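Local coordinates for protein probable transcriptional regulator PhnF (Escherichia coli, PDB 2FA1) that is probably a transcriptional regulator of the GntR/HutC family, encoded in an operon for alkylphosphonate uptake and C-P lyase and represented here by its C-terminal effector-binding UTRA domain, at residues A[51-56]-A[79-84]; A[96-101]-A[141-146]. All blocks are in the same frame, centred on the assembly; numbering follows the deposited sequence. Where two conformers were deposited one is given.

Contact 1: residues A[51-56]-A[79-84]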
loop_
_atom_site.group_PDB
_atom_site.type_symbol
_atom_site.label_atom_id
_atom_site.label_comp_id
_atom_site.label_asym_id
_atom_site.label_seq_id
_atom_site.Cartn_x
_atom_site.Cartn_y
_atom_site.Cartn_z
ATOM N N LEU A 51 10.982 0.820 20.034
ATOM C CA LEU A 51 9.663 1.086 20.662
ATOM C C LEU A 51 8.677 0.226 19.916
ATOM O O LEU A 51 8.692 0.236 18.670
ATOM C CB LEU A 51 9.277 2.545 20.423
ATOM C CG LEU A 51 9.465 3.319 21.711
ATOM C CD1 LEU A 51 11.007 3.430 21.883
ATOM C CD2 LEU A 51 8.876 4.683 21.655
ATOM N N ARG A 52 7.751 -0.416 20.648
ATOM C CA ARG A 52 6.684 -1.128 19.947
ATOM C C ARG A 52 5.366 -0.505 20.366
ATOM O O ARG A 52 5.139 -0.237 21.585
ATOM C CB ARG A 52 6.767 -2.581 20.352
ATOM C CG ARG A 52 5.546 -3.426 19.726
ATOM C CD ARG A 52 5.687 -4.848 20.257
ATOM N NE ARG A 52 6.894 -5.466 19.626
ATOM C CZ ARG A 52 7.683 -6.406 20.165
ATOM N NH1 ARG A 52 7.496 -6.903 21.416
ATOM N NH2 ARG A 52 8.737 -6.843 19.452
ATOM N N THR A 53 4.472 -0.262 19.416
ATOM C CA THR A 53 3.153 0.342 19.779
ATOM C C THR A 53 2.078 -0.566 19.223
ATOM O O THR A 53 2.289 -1.366 18.303
ATOM C CB THR A 53 2.963 1.743 19.151
ATOM O OG1 THR A 53 3.097 1.691 17.707
ATOM C CG2 THR A 53 4.128 2.779 19.662
ATOM N N LEU A 54 0.873 -0.386 19.816
ATOM C CA LEU A 54 -0.253 -1.191 19.284
ATOM C C LEU A 54 -1.529 -0.340 19.393
ATOM O O LEU A 54 -1.748 0.355 20.407
ATOM C CB LEU A 54 -0.427 -2.346 20.227
ATOM C CG LEU A 54 -1.481 -3.399 19.823
ATOM C CD1 LEU A 54 -1.155 -4.113 18.595
ATOM C CD2 LEU A 54 -1.734 -4.326 20.968
ATOM N N ARG A 55 -2.349 -0.482 18.355
ATOM C CA ARG A 55 -3.702 0.205 18.360
ATOM C C ARG A 55 -4.701 -0.958 18.584
ATOM O O ARG A 55 -4.635 -2.019 17.840
ATOM C CB ARG A 55 -3.887 0.895 17.022
ATOM C CG ARG A 55 -5.368 1.368 16.942
ATOM C CD ARG A 55 -5.715 2.011 15.571
ATOM N NE ARG A 55 -7.122 2.459 15.585
ATOM C CZ ARG A 55 -7.735 2.957 14.513
ATOM N NH1 ARG A 55 -7.084 3.028 13.365
ATOM N NH2 ARG A 55 -8.985 3.359 14.585
ATOM N N ARG A 56 -5.672 -0.741 19.499
ATOM C CA ARG A 56 -6.728 -1.745 19.723
ATOM C C ARG A 56 -8.022 -0.974 19.643
ATOM O O ARG A 56 -8.052 0.254 19.897
ATOM C CB ARG A 56 -6.663 -2.284 21.117
ATOM C CG ARG A 56 -5.445 -3.184 21.379
ATOM C CD ARG A 56 -5.506 -3.804 22.883
ATOM N NE ARG A 56 -4.399 -4.756 23.041
ATOM C CZ ARG A 56 -4.393 -6.048 22.716
ATOM N NH1 ARG A 56 -5.508 -6.702 22.311
ATOM N NH2 ARG A 56 -3.234 -6.722 22.840
ATOM N N GLN A 79 12.181 6.920 25.928
ATOM C CA GLN A 79 11.795 6.060 27.051
ATOM C C GLN A 79 10.586 6.596 27.813
ATOM O O GLN A 79 9.909 5.811 28.429
ATOM C CB GLN A 79 12.958 5.876 28.007
ATOM C CG GLN A 79 13.207 7.088 28.907
ATOM C CD GLN A 79 14.551 6.953 29.683
ATOM O OE1 GLN A 79 15.668 7.143 29.136
ATOM N NE2 GLN A 79 14.422 6.722 30.992
ATOM N N ARG A 80 10.291 7.905 27.673
ATOM C CA ARG A 80 9.163 8.558 28.335
ATOM C C ARG A 80 7.893 8.524 27.543
ATOM O O ARG A 80 6.817 8.972 28.071
ATOM C CB ARG A 80 9.575 9.996 28.698
ATOM C CG ARG A 80 10.729 10.010 29.759
ATOM C CD ARG A 80 11.242 11.473 30.168
ATOM N NE ARG A 80 11.976 11.401 31.490
ATOM C CZ ARG A 80 13.248 10.981 31.672
ATOM N NH1 ARG A 80 14.042 10.613 30.664
ATOM N NH2 ARG A 80 13.749 10.919 32.924
ATOM N N PHE A 81 7.916 7.954 26.328
ATOM C CA PHE A 81 6.635 7.862 25.552
ATOM C C PHE A 81 5.694 6.870 26.223
ATOM O O PHE A 81 6.128 5.835 26.642
ATOM C CB PHE A 81 6.935 7.473 24.101
ATOM C CG PHE A 81 5.695 7.162 23.294
ATOM C CD1 PHE A 81 4.884 8.220 22.875
ATOM C CD2 PHE A 81 5.353 5.851 23.040
ATOM C CE1 PHE A 81 3.700 7.950 22.114
ATOM C CE2 PHE A 81 4.176 5.579 22.283
ATOM C CZ PHE A 81 3.393 6.646 21.847
ATOM N N ASP A 82 4.397 7.210 26.296
ATOM C CA ASP A 82 3.426 6.367 26.981
ATOM C C ASP A 82 2.325 5.917 26.021
ATOM O O ASP A 82 2.075 4.701 25.870
ATOM C CB ASP A 82 2.861 7.233 28.114
ATOM C CG ASP A 82 1.948 6.490 29.046
ATOM O OD1 ASP A 82 1.816 5.229 28.960
ATOM O OD2 ASP A 82 1.378 7.208 29.919
ATOM N N SER A 83 1.682 6.884 25.350
ATOM C CA SER A 83 0.606 6.595 24.416
ATOM C C SER A 83 0.393 7.769 23.535
ATOM O O SER A 83 0.816 8.922 23.858
ATOM C CB SER A 83 -0.678 6.247 25.195
ATOM O OG SER A 83 -1.180 7.469 25.806
ATOM N N GLY A 84 -0.297 7.539 22.419
ATOM C CA GLY A 84 -0.610 8.604 21.521
ATOM C C GLY A 84 0.212 8.469 20.254
ATOM O O GLY A 84 0.747 7.357 19.969
#

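Contact 2: residues A[96-101]-A[141-146]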
loop_
_atom_site.group_PDB
_atom_site.type_symbol
_atom_site.label_atom_id
_atom_site.label_comp_id
_atom_site.label_asym_id
_atom_site.label_seq_id
_atom_site.Cartn_x
_atom_site.Cartn_y
_atom_site.Cartn_z
ATOM N N ILE A 96 11.847 17.569 16.355
ATOM C CA ILE A 96 12.199 16.685 15.193
ATOM C C ILE A 96 10.917 16.243 14.503
ATOM O O ILE A 96 10.049 15.662 15.138
ATOM C CB ILE A 96 12.987 15.472 15.615
ATOM C CG1 ILE A 96 14.375 15.862 16.095
ATOM C CG2 ILE A 96 13.305 14.615 14.423
ATOM C CD1 ILE A 96 15.001 14.784 16.935
ATOM N N ALA A 97 10.794 16.512 13.196
ATOM C CA ALA A 97 9.552 16.067 12.468
ATOM C C ALA A 97 10.149 15.185 11.388
ATOM O O ALA A 97 10.994 15.583 10.585
ATOM C CB ALA A 97 8.712 17.234 11.902
ATOM N N LEU A 98 9.854 13.907 11.498
ATOM C CA LEU A 98 10.451 12.981 10.591
ATOM C C LEU A 98 9.732 13.028 9.255
ATOM O O LEU A 98 8.495 13.209 9.225
ATOM C CB LEU A 98 10.288 11.564 11.171
ATOM C CG LEU A 98 10.920 11.490 12.517
ATOM C CD1 LEU A 98 10.398 10.232 13.317
ATOM C CD2 LEU A 98 12.369 11.457 12.227
ATOM N N ARG A 99 10.488 12.898 8.179
ATOM C CA ARG A 99 9.920 12.823 6.840
ATOM C C ARG A 99 10.392 11.547 6.149
ATOM O O ARG A 99 11.548 11.136 6.234
ATOM C CB ARG A 99 10.321 14.041 6.011
ATOM C CG ARG A 99 9.678 15.326 6.484
ATOM C CD ARG A 99 8.239 15.446 6.002
ATOM N NE ARG A 99 7.370 16.060 7.005
ATOM C CZ ARG A 99 7.765 16.925 7.940
ATOM N NH1 ARG A 99 9.030 17.347 8.007
ATOM N NH2 ARG A 99 6.873 17.395 8.796
ATOM N N ARG A 100 9.456 10.975 5.429
ATOM C CA ARG A 100 9.558 9.656 4.818
ATOM C C ARG A 100 10.497 9.652 3.593
ATOM O O ARG A 100 10.395 10.521 2.715
ATOM C CB ARG A 100 8.150 9.303 4.429
ATOM C CG ARG A 100 7.925 7.967 3.764
ATOM C CD ARG A 100 7.526 6.877 4.711
ATOM N NE ARG A 100 6.411 7.282 5.566
ATOM C CZ ARG A 100 5.153 6.950 5.342
ATOM N NH1 ARG A 100 4.882 6.112 4.361
ATOM N NH2 ARG A 100 4.161 7.394 6.150
ATOM N N SER A 101 11.396 8.708 3.501
ATOM C CA SER A 101 12.103 8.579 2.241
ATOM C C SER A 101 11.585 7.452 1.398
ATOM O O SER A 101 11.496 7.570 0.149
ATOM C CB SER A 101 13.617 8.420 2.375
ATOM O OG SER A 101 14.008 7.216 2.968
ATOM N N PRO A 141 19.165 7.301 7.714
ATOM C CA PRO A 141 17.774 7.479 8.228
ATOM C C PRO A 141 17.779 7.634 9.757
ATOM O O PRO A 141 18.768 7.235 10.404
ATOM C CB PRO A 141 17.034 6.187 7.838
ATOM C CG PRO A 141 17.981 5.420 6.962
ATOM C CD PRO A 141 19.385 5.999 7.049
ATOM N N ALA A 142 16.688 8.197 10.282
ATOM C CA ALA A 142 16.542 8.390 11.715
ATOM C C ALA A 142 15.820 7.168 12.267
ATOM O O ALA A 142 16.098 6.732 13.381
ATOM C CB ALA A 142 15.765 9.680 12.047
ATOM N N GLU A 143 14.882 6.627 11.482
ATOM C CA GLU A 143 13.922 5.651 12.080
ATOM C C GLU A 143 13.490 4.676 10.981
ATOM O O GLU A 143 13.253 5.131 9.844
ATOM C CB GLU A 143 12.671 6.317 12.608
ATOM C CG GLU A 143 11.577 5.306 13.242
ATOM C CD GLU A 143 10.171 5.750 13.066
ATOM O OE1 GLU A 143 9.322 5.388 13.871
ATOM O OE2 GLU A 143 9.785 6.376 12.065
ATOM N N TYR A 144 13.414 3.394 11.357
ATOM C CA TYR A 144 12.890 2.343 10.459
ATOM C C TYR A 144 11.659 1.818 11.225
ATOM O O TYR A 144 11.830 1.463 12.415
ATOM C CB TYR A 144 13.906 1.243 10.427
ATOM C CG TYR A 144 13.477 -0.037 9.754
ATOM C CD1 TYR A 144 12.797 0.033 8.514
ATOM C CD2 TYR A 144 13.754 -1.261 10.315
ATOM C CE1 TYR A 144 12.454 -1.213 7.778
ATOM C CE2 TYR A 144 13.369 -2.482 9.614
ATOM C CZ TYR A 144 12.739 -2.414 8.382
ATOM O OH TYR A 144 12.379 -3.568 7.667
ATOM N N SER A 145 10.515 1.708 10.515
ATOM C CA SER A 145 9.346 1.179 11.252
ATOM C C SER A 145 8.723 0.085 10.427
ATOM O O SER A 145 8.728 0.146 9.188
ATOM C CB SER A 145 8.353 2.258 11.549
ATOM O OG SER A 145 7.647 2.663 10.434
ATOM N N VAL A 146 8.138 -0.895 11.113
ATOM C CA VAL A 146 7.505 -1.989 10.415
ATOM C C VAL A 146 6.131 -2.134 11.068
ATOM O O VAL A 146 6.086 -2.481 12.267
ATOM C CB VAL A 146 8.271 -3.286 10.700
ATOM C CG1 VAL A 146 7.598 -4.575 9.942
ATOM C CG2 VAL A 146 9.817 -3.143 10.396
#

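Contact 1: residues A[51-56]-A[79-84]
The Phe81 side chain meets Leu51 and Thr53, two residues on the same side of strand 47-57 in the antiparallel sheet of the UTRA domain, and their methyl groups approach its ring obliquely. The segment 79-84 is the connection between helices 75-78 and 86-94, so the contact fastens an irregular loop to the sheet through one aromatic side chain.

The apolar packing is carried by two methyl groups. CD2 of Leu51 approaches both the ring atom CD2 of Phe81, at 4.0 Å, and CB of the same residue, at 4.2 Å, thus touching the root of the aromatic side chain. Thr53 meets the ring farther out, its side chain running at about a right angle to that of Phe81. Phe81 swings out from the loop toward the strand because its CG lies trans to the main-chain N (chi1 172°). The ring also lies against its own loop: Ser83 N sits 3.9 Å above the plane on one face, offset toward the rim, and Gly84 C is at the edge, in plane. Leu86 of the following helix touches both Leu51 and Phe81, while Phe89 makes an edge-to-face ring contact with Phe81, completing an apolar cluster between sheet and helix.

The polar interactions lead away from the aromatic ring. The strand's backbone bonds go to its two neighbours: Leu51 pairs with His67 and Thr53 with Ile65 on one side, whereas Arg52 and Leu54 pair with strand 23-31 on the other. The buried hydroxyl of Thr53 is hydrogen-bonded to His67 NE2. The two branches of Thr53 therefore divide the work: OG1 stands between the backbone N and carbonyl carbon (chi1 57°) and serves the histidine, while CG2, beside the backbone N, reaches Phe81 CE2 at 3.8 Å.

Contact 2: residues A[96-101]-A[141-146]
The carboxylate of Glu143 has a methyl group of Leu98 above its plane: CD1 stands almost directly over OE2, at 4.1 Å. Within the antiparallel sheet of the UTRA domain this is a contact between next-but-one strands, 98-109 and 143-150, with strand 125-135 running between them. Both carboxylate oxygens have polar partners, OE2 accepting from Asn133 ND2 and OE1 being bonded to His67 ND1 and His87 NE2. Three hydrogen bonds thus grip a buried acidic group, probably fixing its rotation and offsetting the cost of placing it beside a leucine.

Glu143 reaches this position with CG anti to the backbone N (chi1 179°) and a bend in the chain at chi2; its side chain meets that of Leu98 at about a right angle.

Ala142 and Glu143 form a classic beta bulge, both facing Asn133 on strand 125-135. The CB atoms of Ala142 and Glu143 point toward segment 96-101, where Leu98 CA lies 7.7 Å from Ala142 CA. The leucine divides its two branches between the two bulge residues. Leu98 also packs on His87 and Leu90 of helix 86-94. The second branch makes the purely apolar part of the contact, Leu98 CD2 resting 3.8 Å from Ala142 CB.

Overall arrangement
Both contacts are largely buried, contact 1 wholly so, whereas Ala142 of contact 2 is partly exposed. They share one antiparallel sheet, yet their centres lie about 16 Å apart and their nearest atoms about 7 Å. Contact 1 ties a loop to strand 47-57, near one end of the strand order; contact 2 joins two strands near the other, one of them strand 98-109, an edge strand within this chain, where Ser101 makes backbone hydrogen bonds to the second subunit. Helix 86-94 packs on both. Contact 1 is aromatic and aliphatic packing, whereas contact 2 sets a leucine against a hydrogen-bonded carboxylate and an alanine. His67 links the two, bonded through NE2 to Thr53 and through ND1 to Glu143.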